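PDB 4F1J: thrombospondin related anonymous protein from Plasmodium falciparum, which probably acts as a membrane-anchored adhesin of the malaria parasite, this piece being its magnesium-binding von Willebrand factor A domain. Local coordinates for residues 95-106 with 131-142; 116-125 with 144-155. All coordinates share one frame; numbering follows the deposited sequence. Where two conformers were deposited one is given.

Contact 1 of 2, residues 95-106 with 131-142. With MG (magnesium ion), chain H; SO4 (sulfate ion), chain F.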
# COMPACT_ATOMS: atom_id res chain seq x y z
N SER A 95 -3.27 -0.09 11.84
CA SER A 95 -2.92 -1.34 12.52
C SER A 95 -3.87 -2.48 12.13
O SER A 95 -3.42 -3.60 11.94
CB SER A 95 -2.82 -1.13 14.04
OG SER A 95 -4.08 -0.77 14.60
N ASP A 96 -5.15 -2.19 11.92
CA ASP A 96 -6.10 -3.20 11.42
C ASP A 96 -5.78 -3.65 9.99
O ASP A 96 -5.90 -4.84 9.66
CB ASP A 96 -7.55 -2.70 11.48
CG ASP A 96 -8.55 -3.81 11.27
OD1 ASP A 96 -8.42 -4.86 11.93
OD2 ASP A 96 -9.48 -3.66 10.44
N ALA A 97 -5.42 -2.71 9.13
CA ALA A 97 -4.98 -3.03 7.78
C ALA A 97 -3.75 -3.97 7.77
O ALA A 97 -3.68 -4.93 7.01
CB ALA A 97 -4.63 -1.75 7.05
N LEU A 98 -2.76 -3.64 8.58
CA LEU A 98 -1.54 -4.46 8.71
C LEU A 98 -1.88 -5.84 9.33
O LEU A 98 -1.31 -6.87 8.94
CB LEU A 98 -0.51 -3.73 9.57
CG LEU A 98 0.12 -2.47 8.97
CD1 LEU A 98 0.89 -1.71 10.08
CD2 LEU A 98 1.03 -2.82 7.77
N LEU A 99 -2.78 -5.84 10.30
CA LEU A 99 -3.28 -7.09 10.88
C LEU A 99 -3.86 -8.05 9.81
O LEU A 99 -3.64 -9.26 9.86
CB LEU A 99 -4.33 -6.81 11.95
CG LEU A 99 -5.04 -8.03 12.57
CD1 LEU A 99 -4.05 -9.01 13.18
CD2 LEU A 99 -6.02 -7.52 13.60
N GLN A 100 -4.57 -7.51 8.82
CA GLN A 100 -5.15 -8.38 7.77
C GLN A 100 -4.06 -9.04 6.97
O GLN A 100 -4.19 -10.21 6.58
CB GLN A 100 -6.08 -7.60 6.86
CG GLN A 100 -7.26 -6.92 7.59
CD GLN A 100 -7.91 -7.79 8.64
OE1 GLN A 100 -8.38 -8.90 8.35
NE2 GLN A 100 -7.90 -7.33 9.89
N VAL A 101 -2.97 -8.31 6.72
CA VAL A 101 -1.81 -8.90 6.04
C VAL A 101 -1.22 -10.04 6.88
O VAL A 101 -0.96 -11.13 6.38
CB VAL A 101 -0.75 -7.87 5.73
CG1 VAL A 101 0.50 -8.55 5.16
CG2 VAL A 101 -1.32 -6.83 4.74
N ARG A 102 -1.02 -9.79 8.18
CA ARG A 102 -0.47 -10.81 9.05
C ARG A 102 -1.39 -12.02 9.12
O ARG A 102 -0.91 -13.12 9.29
CB ARG A 102 -0.18 -10.23 10.44
CG ARG A 102 0.59 -11.16 11.39
CD ARG A 102 1.12 -10.36 12.59
NE ARG A 102 0.04 -9.81 13.40
CZ ARG A 102 -0.48 -10.39 14.47
NH1 ARG A 102 -0.06 -11.58 14.86
NH2 ARG A 102 -1.45 -9.78 15.15
N LYS A 103 -2.71 -11.84 8.97
CA LYS A 103 -3.64 -12.98 8.97
C LYS A 103 -3.41 -13.85 7.72
O LYS A 103 -3.47 -15.08 7.82
CB LYS A 103 -5.10 -12.53 9.09
CG LYS A 103 -5.50 -12.08 10.47
CD LYS A 103 -6.87 -11.42 10.43
N HIS A 104 -3.15 -13.23 6.57
CA HIS A 104 -2.78 -14.00 5.38
C HIS A 104 -1.56 -14.88 5.68
O HIS A 104 -1.52 -16.06 5.29
CB HIS A 104 -2.45 -13.11 4.17
CG HIS A 104 -3.66 -12.48 3.54
ND1 HIS A 104 -4.37 -11.47 4.15
CD2 HIS A 104 -4.27 -12.70 2.36
CE1 HIS A 104 -5.37 -11.10 3.36
NE2 HIS A 104 -5.33 -11.83 2.26
N LEU A 105 -0.56 -14.31 6.35
CA LEU A 105 0.69 -15.03 6.61
C LEU A 105 0.42 -16.13 7.62
O LEU A 105 0.84 -17.28 7.42
CB LEU A 105 1.78 -14.08 7.12
CG LEU A 105 2.04 -12.88 6.19
CD1 LEU A 105 3.15 -11.96 6.71
CD2 LEU A 105 2.33 -13.35 4.79
N ASN A 106 -0.28 -15.78 8.70
CA ASN A 106 -0.70 -16.80 9.69
C ASN A 106 -1.36 -18.02 9.06
O ASN A 106 -1.03 -19.20 9.38
CB ASN A 106 -1.65 -16.18 10.70
CG ASN A 106 -1.94 -17.13 11.83
OD1 ASN A 106 -1.11 -17.29 12.72
ND2 ASN A 106 -3.10 -17.81 11.79
N ASP A 131 0.38 0.33 18.09
CA ASP A 131 -0.10 -0.91 17.50
C ASP A 131 0.33 -1.06 16.04
O ASP A 131 0.51 -2.17 15.56
CB ASP A 131 -1.61 -1.04 17.60
CG ASP A 131 -2.05 -2.48 17.55
OD1 ASP A 131 -1.37 -3.31 18.19
OD2 ASP A 131 -3.06 -2.77 16.87
N SER A 132 0.49 0.06 15.34
CA SER A 132 0.94 0.01 13.94
C SER A 132 2.39 -0.49 13.89
O SER A 132 2.76 -1.36 13.06
CB SER A 132 0.82 1.39 13.28
OG SER A 132 -0.54 1.72 13.05
N LEU A 133 3.22 0.04 14.78
CA LEU A 133 4.61 -0.43 14.89
C LEU A 133 4.74 -1.86 15.38
O LEU A 133 5.64 -2.57 14.93
CB LEU A 133 5.45 0.53 15.74
CG LEU A 133 5.80 1.86 15.08
CD1 LEU A 133 6.47 2.80 16.10
CD2 LEU A 133 6.68 1.72 13.83
N LYS A 134 3.87 -2.30 16.29
CA LYS A 134 3.83 -3.67 16.77
C LYS A 134 3.47 -4.66 15.64
O LYS A 134 4.18 -5.66 15.42
CB LYS A 134 2.82 -3.79 17.88
CG LYS A 134 2.66 -5.14 18.45
CD LYS A 134 2.04 -5.04 19.83
CE LYS A 134 1.34 -6.31 20.20
NZ LYS A 134 0.81 -6.22 21.58
N GLU A 135 2.38 -4.38 14.94
CA GLU A 135 2.06 -5.13 13.71
C GLU A 135 3.21 -5.12 12.70
O GLU A 135 3.54 -6.19 12.14
CB GLU A 135 0.76 -4.63 13.05
CG GLU A 135 -0.50 -5.02 13.78
CD GLU A 135 -0.72 -6.52 13.87
OE1 GLU A 135 -0.35 -7.27 12.93
OE2 GLU A 135 -1.28 -6.96 14.90
N SER A 136 3.82 -3.97 12.44
CA SER A 136 4.86 -3.88 11.43
C SER A 136 6.07 -4.76 11.81
O SER A 136 6.67 -5.40 10.95
CB SER A 136 5.28 -2.43 11.17
OG SER A 136 6.04 -1.86 12.23
N ARG A 137 6.39 -4.82 13.11
CA ARG A 137 7.48 -5.70 13.60
C ARG A 137 7.18 -7.16 13.34
O ARG A 137 8.06 -7.93 12.93
CB ARG A 137 7.68 -5.52 15.11
CG ARG A 137 8.60 -6.58 15.75
N LYS A 138 5.95 -7.56 13.63
CA LYS A 138 5.50 -8.93 13.46
C LYS A 138 5.58 -9.31 11.99
O LYS A 138 5.99 -10.41 11.64
CB LYS A 138 4.09 -9.15 14.00
CG LYS A 138 3.99 -9.14 15.52
CD LYS A 138 2.57 -9.36 16.01
CE LYS A 138 2.46 -9.09 17.52
NZ LYS A 138 1.14 -9.49 18.04
N LEU A 139 5.18 -8.39 11.12
CA LEU A 139 5.33 -8.59 9.68
C LEU A 139 6.80 -8.69 9.27
O LEU A 139 7.18 -9.57 8.50
CB LEU A 139 4.62 -7.47 8.92
CG LEU A 139 3.09 -7.46 9.09
CD1 LEU A 139 2.51 -6.23 8.41
CD2 LEU A 139 2.43 -8.72 8.53
N ASN A 140 7.64 -7.78 9.75
CA ASN A 140 9.07 -7.82 9.45
C ASN A 140 9.70 -9.17 9.85
O ASN A 140 10.53 -9.73 9.12
CB ASN A 140 9.82 -6.68 10.17
CG ASN A 140 9.53 -5.29 9.59
OD1 ASN A 140 9.12 -5.13 8.42
ND2 ASN A 140 9.72 -4.28 10.42
N ASP A 141 9.26 -9.70 11.00
CA ASP A 141 9.80 -10.98 11.50
C ASP A 141 9.45 -12.15 10.56
O ASP A 141 10.13 -13.17 10.50
CB ASP A 141 9.28 -11.27 12.91
CG ASP A 141 9.99 -10.50 13.99
OD1 ASP A 141 11.00 -9.79 13.74
OD2 ASP A 141 9.50 -10.61 15.13
N ARG A 142 8.35 -11.98 9.83
CA ARG A 142 7.94 -12.92 8.82
C ARG A 142 8.48 -12.55 7.42
O ARG A 142 8.01 -13.10 6.43
CB ARG A 142 6.41 -13.03 8.81
CG ARG A 142 5.81 -13.80 10.00
CD ARG A 142 4.29 -13.67 10.00
NE ARG A 142 3.57 -14.47 10.99
CZ ARG A 142 3.05 -15.68 10.77
NH1 ARG A 142 3.20 -16.30 9.60
NH2 ARG A 142 2.41 -16.29 11.76
MG MG H . -4.84 -1.89 16.27
S SO4 F . 2.60 -13.73 14.48
O1 SO4 F . 3.36 -12.81 13.65
O2 SO4 F . 1.37 -14.13 13.80
O3 SO4 F . 3.39 -14.93 14.74
O4 SO4 F . 2.31 -13.10 15.76
O HOH W 1 0.75 -12.21 17.77
O HOH W 2 -6.69 -1.14 15.45
O HOH W 3 -4.95 -3.57 15.17
O HOH W 4 -5.83 -2.96 17.76
O HOH W 5 -4.76 -0.14 17.25

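Contact 2 of 2, residues 116-125 with 144-155. With MG (magnesium ion), chain C.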
# COMPACT_ATOMS: atom_id res chain seq x y z
N GLN A 116 7.35 -10.84 0.08
CA GLN A 116 6.14 -10.26 0.65
C GLN A 116 6.37 -8.77 0.85
O GLN A 116 7.30 -8.37 1.56
CB GLN A 116 5.80 -10.93 1.99
CG GLN A 116 5.66 -12.45 1.91
CD GLN A 116 4.45 -12.87 1.13
OE1 GLN A 116 3.36 -12.40 1.41
NE2 GLN A 116 4.62 -13.76 0.13
N LEU A 117 5.53 -7.96 0.20
CA LEU A 117 5.67 -6.50 0.18
C LEU A 117 4.33 -5.86 0.52
O LEU A 117 3.32 -6.15 -0.11
CB LEU A 117 6.11 -6.02 -1.21
CG LEU A 117 6.12 -4.52 -1.48
CD1 LEU A 117 7.10 -3.75 -0.54
CD2 LEU A 117 6.44 -4.26 -2.97
N VAL A 118 4.36 -4.94 1.48
CA VAL A 118 3.21 -4.11 1.80
C VAL A 118 3.49 -2.72 1.24
O VAL A 118 4.57 -2.16 1.42
CB VAL A 118 2.99 -4.02 3.35
CG1 VAL A 118 1.99 -2.90 3.72
CG2 VAL A 118 2.49 -5.32 3.92
N VAL A 119 2.52 -2.15 0.52
CA VAL A 119 2.62 -0.77 0.07
C VAL A 119 1.43 0.00 0.60
O VAL A 119 0.26 -0.35 0.31
CB VAL A 119 2.66 -0.65 -1.44
CG1 VAL A 119 2.73 0.82 -1.82
CG2 VAL A 119 3.89 -1.40 -1.98
N ILE A 120 1.73 1.00 1.43
CA ILE A 120 0.73 1.83 2.10
C ILE A 120 0.62 3.17 1.35
O ILE A 120 1.63 3.84 1.14
CB ILE A 120 1.11 2.09 3.57
CG1 ILE A 120 1.01 0.81 4.41
CG2 ILE A 120 0.21 3.17 4.15
CD1 ILE A 120 2.00 0.77 5.62
N LEU A 121 -0.59 3.57 0.96
CA LEU A 121 -0.88 4.92 0.49
C LEU A 121 -1.63 5.64 1.62
O LEU A 121 -2.67 5.17 2.07
CB LEU A 121 -1.73 4.89 -0.78
CG LEU A 121 -1.28 4.02 -1.96
CD1 LEU A 121 -2.26 4.20 -3.13
CD2 LEU A 121 0.16 4.30 -2.32
N THR A 122 -1.06 6.72 2.16
CA THR A 122 -1.70 7.35 3.33
C THR A 122 -1.57 8.86 3.31
O THR A 122 -0.60 9.38 2.81
CB THR A 122 -1.12 6.78 4.65
OG1 THR A 122 -1.93 7.18 5.79
CG2 THR A 122 0.35 7.16 4.85
N ASP A 123 -2.55 9.54 3.89
CA ASP A 123 -2.48 11.01 4.04
C ASP A 123 -2.45 11.44 5.51
O ASP A 123 -2.70 12.61 5.81
CB ASP A 123 -3.67 11.65 3.33
CG ASP A 123 -4.92 11.74 4.19
OD1 ASP A 123 -5.17 10.84 5.06
OD2 ASP A 123 -5.69 12.69 3.95
N GLY A 124 -2.16 10.51 6.40
CA GLY A 124 -2.20 10.79 7.83
C GLY A 124 -1.27 9.94 8.66
O GLY A 124 -0.42 9.21 8.14
N ILE A 125 -1.43 10.09 9.97
CA ILE A 125 -0.72 9.34 10.97
C ILE A 125 -1.67 8.26 11.54
O ILE A 125 -2.86 8.54 11.76
CB ILE A 125 -0.25 10.29 12.09
CG1 ILE A 125 0.72 11.35 11.53
CG2 ILE A 125 0.44 9.51 13.19
CD1 ILE A 125 0.72 12.62 12.32
N VAL A 144 8.48 -9.66 5.76
CA VAL A 144 7.72 -8.68 4.98
C VAL A 144 8.45 -7.33 4.93
O VAL A 144 8.92 -6.82 5.96
CB VAL A 144 6.32 -8.47 5.58
CG1 VAL A 144 5.58 -7.35 4.80
CG2 VAL A 144 5.51 -9.80 5.59
N LYS A 145 8.58 -6.78 3.72
CA LYS A 145 9.07 -5.44 3.53
C LYS A 145 7.86 -4.50 3.44
O LYS A 145 6.83 -4.88 2.89
CB LYS A 145 9.94 -5.33 2.28
CG LYS A 145 11.32 -5.92 2.50
CD LYS A 145 12.32 -5.57 1.42
CE LYS A 145 13.72 -6.08 1.82
NZ LYS A 145 14.67 -6.28 0.67
N ILE A 146 8.02 -3.29 3.96
CA ILE A 146 6.94 -2.31 4.01
C ILE A 146 7.39 -1.02 3.34
O ILE A 146 8.47 -0.52 3.63
CB ILE A 146 6.51 -2.01 5.47
CG1 ILE A 146 6.09 -3.32 6.20
CG2 ILE A 146 5.38 -0.93 5.48
CD1 ILE A 146 5.77 -3.14 7.71
N ALA A 147 6.57 -0.51 2.42
CA ALA A 147 6.82 0.76 1.74
C ALA A 147 5.66 1.70 2.03
O ALA A 147 4.54 1.25 2.18
CB ALA A 147 7.00 0.56 0.23
N VAL A 148 5.94 3.00 2.08
CA VAL A 148 4.92 4.00 2.33
C VAL A 148 5.02 5.17 1.35
O VAL A 148 6.08 5.75 1.13
CB VAL A 148 5.00 4.58 3.77
CG1 VAL A 148 3.99 5.72 3.94
CG2 VAL A 148 4.74 3.48 4.83
N PHE A 149 3.87 5.52 0.79
CA PHE A 149 3.73 6.69 -0.09
C PHE A 149 2.82 7.67 0.66
O PHE A 149 1.62 7.43 0.79
CB PHE A 149 3.12 6.26 -1.42
CG PHE A 149 3.06 7.35 -2.48
CD1 PHE A 149 1.97 8.21 -2.55
CD2 PHE A 149 4.08 7.49 -3.42
CE1 PHE A 149 1.88 9.19 -3.53
CE2 PHE A 149 4.00 8.49 -4.40
CZ PHE A 149 2.90 9.31 -4.46
N GLY A 150 3.41 8.76 1.15
CA GLY A 150 2.69 9.75 1.94
C GLY A 150 2.18 10.88 1.08
O GLY A 150 2.84 11.31 0.14
N ILE A 151 1.00 11.39 1.43
CA ILE A 151 0.33 12.39 0.61
C ILE A 151 -0.13 13.57 1.45
O ILE A 151 -0.82 13.39 2.44
CB ILE A 151 -0.91 11.83 -0.08
CG1 ILE A 151 -0.59 10.52 -0.79
CG2 ILE A 151 -1.46 12.85 -1.06
CD1 ILE A 151 -1.78 9.76 -1.27
N GLY A 152 0.22 14.76 1.01
CA GLY A 152 -0.34 15.97 1.60
C GLY A 152 0.36 16.36 2.87
O GLY A 152 1.43 15.83 3.23
N GLN A 153 -0.29 17.27 3.60
CA GLN A 153 0.31 17.90 4.76
C GLN A 153 0.03 17.24 6.11
O GLN A 153 0.60 17.66 7.12
CB GLN A 153 -0.12 19.37 4.81
CG GLN A 153 0.47 20.21 3.70
CD GLN A 153 1.97 20.37 3.83
N GLY A 154 -0.80 16.21 6.13
CA GLY A 154 -1.19 15.56 7.37
C GLY A 154 -0.33 14.39 7.81
O GLY A 154 -0.56 13.83 8.89
N ILE A 155 0.67 14.02 7.00
CA ILE A 155 1.55 12.91 7.29
C ILE A 155 2.63 13.34 8.29
O ILE A 155 2.90 14.54 8.49
CB ILE A 155 2.25 12.35 6.02
CG1 ILE A 155 3.02 13.44 5.27
CG2 ILE A 155 1.22 11.71 5.08
CD1 ILE A 155 3.93 12.90 4.14
MG MG C . -6.25 10.96 6.80
O HOH W 6 -2.36 14.73 4.29
O HOH W 7 -5.06 12.44 7.51
O HOH W 8 -5.12 9.24 7.38
O HOH W 9 -7.20 11.14 8.53

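Contact 1 of 2, residues 95-106 with 131-142
Arg102 and Glu135 meet because both side chains fold back: the arginine bends at chi3 (63°), swinging its guanidinium along the cleft between the two helices, and the glutamate turns at chi2 (-62°) to lift its carboxylate against it. The grip is side-on and two-pronged. NE of Arg102 reaches OE1 of Glu135 at 2.6 Å on the syn side, and NH2 of Arg102 meets the syn lone pair of OE2 of Glu135 at 2.8 Å. Because the two planes are 35° apart, the pairing is twisted rather than coplanar. Two bonds nonetheless fix the rotation of the guanidinium, over one face of which, off-centre, Lys138 places its CD methylene, 3.6 Å from Arg102 CZ. A sulfate, probably from the crystallisation liquor, is held mainly by Arg142, through NH2 and through NE, which lies 3.1 Å from O1 of the anion; Arg102 NH1 adds a weak bond, and a water links the sulfate to Lys138 NZ.

Deeper between the helices, whose axes approach to 8.7 Å, the packing is knobs-into-holes. Leu139 enters the hole formed by Leu98, Val101, Arg102 and Leu105, its CD1 lying 3.8 Å from Leu98 CD2 and its CD2 3.6 Å from Arg102 CB. Leu98 is the reciprocal knob, inserted between Ser132, Glu135, Ser136 and Leu139. At the N-terminal end of the pair, a magnesium ion joins the helices: Ser95 OG binds it at 2.1 Å, four waters share its shell, and Asp131, modelled in two conformers, contributes OD2. Leu98 and Val101 also rest on strand 8-15. The arrangement is that of two neighbouring, roughly parallel helices covering a beta sheet in the Rossmann-like von Willebrand factor A fold, here with a second magnesium site bridging them.

Contact 2 of 2, residues 116-125 with 144-155
Residues 116-122 and 145-151 run as adjacent parallel strands, 4.7 Å between axes and 17° apart in direction, stitched by seven backbone hydrogen bonds from Lys145 N to Gln116 O up to Ile151 N to Thr122 O. On the face carrying Val118, Ile120 and Thr122, the CD1 methyl of Ile120 touches both Ile146 CG2 (3.8 Å) and Val148 CG2 (3.9 Å), while CG2 of Val118 meets CG1 of Val144 at 3.8 Å. The other face includes Leu117, Val119, Leu121, Ala147 and Phe149. There Leu121 CD2 comes obliquely against Phe149 CB at 3.7 Å, and the phenyl ring extends toward helix 184-200, meeting Phe191 edge-to-face.

With helix 129-141 between them, the strands form a beta-alpha-beta unit of the Rossmann-like sheet, and, as in von Willebrand factor A domains, the metal site lies at the C-terminal ends of the parallel strands. Asp123 turns CG between its own backbone N and carbonyl carbon (chi1 86°), which sends OD1 to magnesium at 2.1 Å. Ser17, Ser19 and waters complete this metal ion-dependent adhesion site, or MIDAS. Asp15 OD2 bonds both Thr122 OG1 and Asp123 N, tying the strand end to the metal-binding residue. Next to that ligand, Ile155 lays CG2 3.7 Å from Asp123 C, and a water donates to Asp123 O and Ile151 O while accepting from Gly154 N, joining the two loops.

In the fold
Contact 2 belongs to the buried centre of the domain, contact 1 to the helical layer covering one face of it, and their centres lie 14 Å apart. They share a beta-alpha-beta unit: helix 129-141 of contact 1 connects the two strands of contact 2. The layers touch directly, Leu105 against Val144 and Ser136 against Ile146. Backbone bonds and apolar branches dominate between the strands, whereas no backbone-to-backbone hydrogen bond joins the helices, which rely on leucines inside and, beside them, a salt bridge between a buried glutamate and a partly exposed arginine. Each holds a magnesium ion at one end, the MIDAS ion beyond the strands' C-terminal ends and the second at the helices' N-terminal ends.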